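Local coordinates for protein uracil-DNA glycosylase (Nitratifractor salsuginis, PDB 5X3G) that belongs to the uracil-DNA glycosylase family and folds around a central four-stranded parallel sheet flanked by helices, at residues A[90-101]-A[145-156]. Residues are numbered along the deposited sequence; the frame is centred on the assembly and turned at random.
Sequences YAFIDGRVREIF and KTLLVSQMRELR
Selenomethionine Met152 opens the helix 152-161 against the loop from Ile93 to Ile100, and each atom of its side chain finds a neighbour there. CB sits 3.4 Å from Val97 O and also meets Ile100 CD1. With CG anti to the backbone N (chi1 168°), the chain heads for Ile93, whose CG2 lies 3.8 Å from Met152 CG; SE runs past Ile93 CG2 and CD1. Bends at chi2 and chi3 then turn CE back onto Val97, 3.6 Å from its CG1. Leu116 of helix 114-126 also touches this side chain.

Two backbone bonds tie the segments together at and just before the helix start: Met152 N donates to Arg98 O (2.8 Å), and Ile100 N to Ser150 O. The latter oxygen also accepts from a water that in turn accepts from Phe101 N. Next to these backbone bonds, Gln151 NE2 reaches Glu99 OE2 at 2.9 Å; the bond is straight (166°) and in the amide plane, yet it arrives above the carboxylate plane.

At the ends, aliphatic carbons lie over rings. Arg156 CD makes a CH-pi contact 3.9 Å from the centroid of the Tyr90 ring, while the guanidinium, within 5° of parallel to that ring, has Tyr90 OH over one face; Arg156 NH2 is salt-bridged to Glu160. Lys145 CD makes another, 3.6 Å from the Phe101 centroid; Ile100 CG2 covers the opposite face, and Val149 O meets the edge.

The two backbone bonds, on either side of Glu99 and Gln151, identify a single beta bridge, a non-hydrogen-bonded antiparallel pair accompanied by CA-H...O contacts from Gln151 CA to Arg98 O and Glu99 CA to Ser150 O. It docks a loop on a helix N-terminus, Gln151 being the N-cap residue.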
loop_
_atom_site.group_PDB
_atom_site.type_symbol
_atom_site.label_atom_id
_atom_site.label_comp_id
_atom_site.label_asym_id
_atom_site.label_seq_id
_atom_site.Cartn_x
_atom_site.Cartn_y
_atom_site.Cartn_z
ATOM N N TYR A 90 5.700 -0.434 -0.168
ATOM C CA TYR A 90 4.291 -0.658 0.120
ATOM C C TYR A 90 3.541 0.660 0.044
ATOM O O TYR A 90 4.035 1.692 0.507
ATOM C CB TYR A 90 4.076 -1.255 1.517
ATOM C CG TYR A 90 4.699 -2.609 1.740
ATOM C CD1 TYR A 90 4.052 -3.766 1.331
ATOM C CD2 TYR A 90 5.921 -2.733 2.386
ATOM C CE1 TYR A 90 4.612 -5.011 1.544
ATOM C CE2 TYR A 90 6.492 -3.974 2.605
ATOM C CZ TYR A 90 5.832 -5.109 2.181
ATOM O OH TYR A 90 6.393 -6.347 2.400
ATOM N N ALA A 91 2.346 0.618 -0.532
ATOM C CA ALA A 91 1.425 1.729 -0.366
ATOM C C ALA A 91 1.058 1.874 1.105
ATOM O O ALA A 91 0.989 0.892 1.851
ATOM C CB ALA A 91 0.167 1.516 -1.210
ATOM N N PHE A 92 0.877 3.126 1.530
ATOM C CA PHE A 92 0.309 3.469 2.830
ATOM C C PHE A 92 1.255 3.209 4.001
ATOM O O PHE A 92 1.216 3.944 4.992
ATOM C CB PHE A 92 -1.009 2.721 3.051
ATOM C CG PHE A 92 -1.934 3.403 4.014
ATOM C CD1 PHE A 92 -2.102 4.776 3.963
ATOM C CD2 PHE A 92 -2.637 2.679 4.961
ATOM C CE1 PHE A 92 -2.947 5.417 4.841
ATOM C CE2 PHE A 92 -3.486 3.315 5.845
ATOM C CZ PHE A 92 -3.642 4.687 5.784
ATOM N N ILE A 93 2.100 2.185 3.914
ATOM C CA ILE A 93 2.976 1.825 5.026
ATOM C C ILE A 93 4.194 2.740 5.020
ATOM O O ILE A 93 5.012 2.700 4.094
ATOM C CB ILE A 93 3.401 0.354 4.950
ATOM C CG1 ILE A 93 2.176 -0.552 4.869
ATOM C CG2 ILE A 93 4.224 -0.016 6.168
ATOM C CD1 ILE A 93 1.248 -0.443 6.060
ATOM N N ASP A 94 4.334 3.544 6.069
ATOM C CA ASP A 94 5.447 4.477 6.190
ATOM C C ASP A 94 6.583 3.810 6.957
ATOM O O ASP A 94 6.437 3.486 8.141
ATOM C CB ASP A 94 4.999 5.763 6.887
ATOM C CG ASP A 94 6.034 6.871 6.793
ATOM O OD1 ASP A 94 7.235 6.596 6.989
ATOM O OD2 ASP A 94 5.648 8.027 6.518
ATOM N N GLY A 95 7.721 3.632 6.287
ATOM C CA GLY A 95 8.873 2.968 6.871
ATOM C C GLY A 95 9.526 3.708 8.022
ATOM O O GLY A 95 10.381 3.123 8.694
ATOM N N ARG A 96 9.168 4.975 8.254
ATOM C CA ARG A 96 9.668 5.663 9.442
ATOM C C ARG A 96 9.074 5.085 10.715
ATOM O O ARG A 96 9.739 5.066 11.757
ATOM C CB ARG A 96 9.359 7.159 9.383
ATOM C CG ARG A 96 10.275 7.961 8.498
ATOM C CD ARG A 96 10.000 9.449 8.623
ATOM N NE ARG A 96 10.197 9.916 9.991
ATOM C CZ ARG A 96 11.377 10.249 10.508
ATOM N NH1 ARG A 96 12.474 10.169 9.768
ATOM N NH2 ARG A 96 11.460 10.663 11.765
ATOM N N VAL A 97 7.832 4.623 10.655
ATOM C CA VAL A 97 7.133 4.150 11.841
ATOM C C VAL A 97 7.609 2.746 12.173
ATOM O O VAL A 97 7.645 1.865 11.307
ATOM C CB VAL A 97 5.611 4.178 11.625
ATOM C CG1 VAL A 97 4.902 3.785 12.904
ATOM C CG2 VAL A 97 5.158 5.551 11.148
ATOM N N ARG A 98 7.982 2.537 13.432
ATOM C CA ARG A 98 8.271 1.201 13.926
ATOM C C ARG A 98 7.270 0.852 15.018
ATOM O O ARG A 98 6.311 0.111 14.773
ATOM C CB ARG A 98 9.712 1.113 14.429
ATOM C CG ARG A 98 10.729 1.046 13.300
ATOM C CD ARG A 98 12.151 1.051 13.819
ATOM N NE ARG A 98 12.485 2.318 14.462
ATOM C CZ ARG A 98 13.698 2.633 14.901
ATOM N NH1 ARG A 98 14.697 1.772 14.758
ATOM N NH2 ARG A 98 13.916 3.808 15.475
ATOM N N GLU A 99 7.466 1.398 16.215
ATOM C CA GLU A 99 6.515 1.178 17.295
ATOM C C GLU A 99 5.228 1.953 17.034
ATOM O O GLU A 99 5.256 3.113 16.614
ATOM C CB GLU A 99 7.117 1.595 18.639
ATOM C CG GLU A 99 8.243 0.694 19.151
ATOM C CD GLU A 99 9.504 0.791 18.317
ATOM O OE1 GLU A 99 9.842 1.912 17.880
ATOM O OE2 GLU A 99 10.156 -0.250 18.091
ATOM N N ILE A 100 4.093 1.299 17.283
ATOM C CA ILE A 100 2.804 1.948 17.071
ATOM C C ILE A 100 2.434 2.820 18.263
ATOM O O ILE A 100 1.957 3.948 18.097
ATOM C CB ILE A 100 1.716 0.896 16.787
ATOM C CG1 ILE A 100 2.045 0.103 15.520
ATOM C CG2 ILE A 100 0.345 1.557 16.674
ATOM C CD1 ILE A 100 2.077 0.941 14.262
ATOM N N PHE A 101 2.652 2.319 19.473
ATOM C CA PHE A 101 2.199 2.972 20.689
ATOM C C PHE A 101 3.380 3.471 21.513
ATOM O O PHE A 101 4.538 3.097 21.300
ATOM C CB PHE A 101 1.337 2.019 21.526
ATOM C CG PHE A 101 0.088 1.564 20.829
ATOM C CD1 PHE A 101 -1.021 2.391 20.753
ATOM C CD2 PHE A 101 0.022 0.311 20.243
ATOM C CE1 PHE A 101 -2.173 1.975 20.108
ATOM C CE2 PHE A 101 -1.128 -0.108 19.595
ATOM C CZ PHE A 101 -2.228 0.725 19.529
ATOM N N LYS A 145 -3.587 -2.862 25.601
ATOM C CA LYS A 145 -3.055 -3.154 24.276
ATOM C C LYS A 145 -2.369 -4.514 24.210
ATOM O O LYS A 145 -1.588 -4.762 23.286
ATOM C CB LYS A 145 -2.081 -2.055 23.850
ATOM C CG LYS A 145 -2.664 -0.657 23.906
ATOM C CD LYS A 145 -1.586 0.387 23.686
ATOM C CE LYS A 145 -2.087 1.760 24.075
ATOM N NZ LYS A 145 -2.711 1.747 25.431
ATOM N N THR A 146 -2.647 -5.400 25.169
ATOM C CA THR A 146 -1.944 -6.678 25.210
ATOM C C THR A 146 -2.292 -7.567 24.022
ATOM O O THR A 146 -1.487 -8.422 23.637
ATOM C CB THR A 146 -2.248 -7.404 26.519
ATOM O OG1 THR A 146 -3.663 -7.584 26.650
ATOM C CG2 THR A 146 -1.720 -6.608 27.708
ATOM N N LEU A 147 -3.472 -7.386 23.430
ATOM C CA LEU A 147 -3.871 -8.171 22.268
ATOM C C LEU A 147 -3.546 -7.491 20.946
ATOM O O LEU A 147 -3.640 -8.137 19.896
ATOM C CB LEU A 147 -5.374 -8.471 22.310
ATOM C CG LEU A 147 -5.952 -9.163 23.549
ATOM C CD1 LEU A 147 -7.437 -9.428 23.367
ATOM C CD2 LEU A 147 -5.210 -10.451 23.841
ATOM N N LEU A 148 -3.173 -6.218 20.968
ATOM C CA LEU A 148 -3.011 -5.448 19.746
ATOM C C LEU A 148 -1.574 -5.510 19.240
ATOM O O LEU A 148 -0.640 -5.820 19.982
ATOM C CB LEU A 148 -3.418 -3.992 19.971
ATOM C CG LEU A 148 -4.822 -3.773 20.538
ATOM C CD1 LEU A 148 -5.129 -2.284 20.662
ATOM C CD2 LEU A 148 -5.857 -4.478 19.682
ATOM N N VAL A 149 -1.411 -5.206 17.948
ATOM C CA VAL A 149 -0.075 -5.139 17.373
ATOM C C VAL A 149 0.753 -4.094 18.115
ATOM O O VAL A 149 0.228 -3.168 18.750
ATOM C CB VAL A 149 -0.122 -4.818 15.870
ATOM C CG1 VAL A 149 -0.816 -5.931 15.104
ATOM C CG2 VAL A 149 -0.811 -3.483 15.630
ATOM N N SER A 150 2.071 -4.253 18.039
ATOM C CA SER A 150 2.997 -3.274 18.585
ATOM C C SER A 150 3.909 -2.655 17.538
ATOM O O SER A 150 4.577 -1.662 17.841
ATOM C CB SER A 150 3.866 -3.907 19.685
ATOM O OG SER A 150 4.827 -4.790 19.130
ATOM N N GLN A 151 3.950 -3.198 16.323
ATOM C CA GLN A 151 4.896 -2.773 15.303
ATOM C C GLN A 151 4.170 -2.526 13.986
ATOM O O GLN A 151 3.228 -3.242 13.637
ATOM C CB GLN A 151 6.002 -3.829 15.116
ATOM C CG GLN A 151 6.967 -3.925 16.292
ATOM C CD GLN A 151 7.932 -2.758 16.343
ATOM O OE1 GLN A 151 8.482 -2.348 15.322
ATOM N NE2 GLN A 151 8.133 -2.210 17.534
HETATM N N MSE A 152 4.613 -1.499 13.262
HETATM C CA MSE A 152 4.072 -1.181 11.940
HETATM C C MSE A 152 4.272 -2.347 10.976
HETATM O O MSE A 152 3.439 -2.594 10.095
HETATM C CB MSE A 152 4.726 0.098 11.404
HETATM C CG MSE A 152 4.493 0.398 9.939
HETATM SE SE MSE A 152 2.639 0.851 9.559
HETATM C CE MSE A 152 2.561 2.612 10.394
ATOM N N ARG A 153 5.383 -3.068 11.158
ATOM C CA ARG A 153 5.603 -4.297 10.402
ATOM C C ARG A 153 4.417 -5.243 10.539
ATOM O O ARG A 153 3.982 -5.854 9.556
ATOM C CB ARG A 153 6.884 -4.990 10.869
ATOM C CG ARG A 153 7.272 -6.193 10.013
ATOM C CD ARG A 153 7.995 -7.290 10.798
ATOM N NE ARG A 153 8.663 -6.811 12.005
ATOM C CZ ARG A 153 8.367 -7.222 13.236
ATOM N NH1 ARG A 153 7.411 -8.123 13.428
ATOM N NH2 ARG A 153 9.029 -6.734 14.277
ATOM N N GLU A 154 3.873 -5.364 11.754
ATOM C CA GLU A 154 2.767 -6.286 11.997
ATOM C C GLU A 154 1.456 -5.772 11.415
ATOM O O GLU A 154 0.592 -6.576 11.046
ATOM C CB GLU A 154 2.618 -6.535 13.497
ATOM C CG GLU A 154 3.920 -6.881 14.197
ATOM C CD GLU A 154 3.762 -6.985 15.699
ATOM O OE1 GLU A 154 3.060 -6.134 16.285
ATOM O OE2 GLU A 154 4.334 -7.922 16.295
ATOM N N LEU A 155 1.275 -4.450 11.347
ATOM C CA LEU A 155 0.110 -3.904 10.657
ATOM C C LEU A 155 0.177 -4.195 9.162
ATOM O O LEU A 155 -0.828 -4.578 8.550
ATOM C CB LEU A 155 0.005 -2.399 10.913
ATOM C CG LEU A 155 -1.057 -1.602 10.147
ATOM C CD1 LEU A 155 -2.439 -2.190 10.376
ATOM C CD2 LEU A 155 -1.028 -0.134 10.552
ATOM N N ARG A 156 1.355 -4.018 8.560
ATOM C CA ARG A 156 1.561 -4.433 7.173
ATOM C C ARG A 156 1.249 -5.917 6.990
ATOM O O ARG A 156 0.498 -6.307 6.081
ATOM C CB ARG A 156 3.003 -4.108 6.769
ATOM C CG ARG A 156 3.355 -4.310 5.305
ATOM C CD ARG A 156 3.909 -5.705 5.067
ATOM N NE ARG A 156 5.246 -5.858 5.638
ATOM C CZ ARG A 156 5.869 -7.024 5.777
ATOM N NH1 ARG A 156 7.082 -7.070 6.310
ATOM N NH2 ARG A 156 5.277 -8.143 5.384
HETATM O O HOH W 1 3.775 -0.047 20.057
#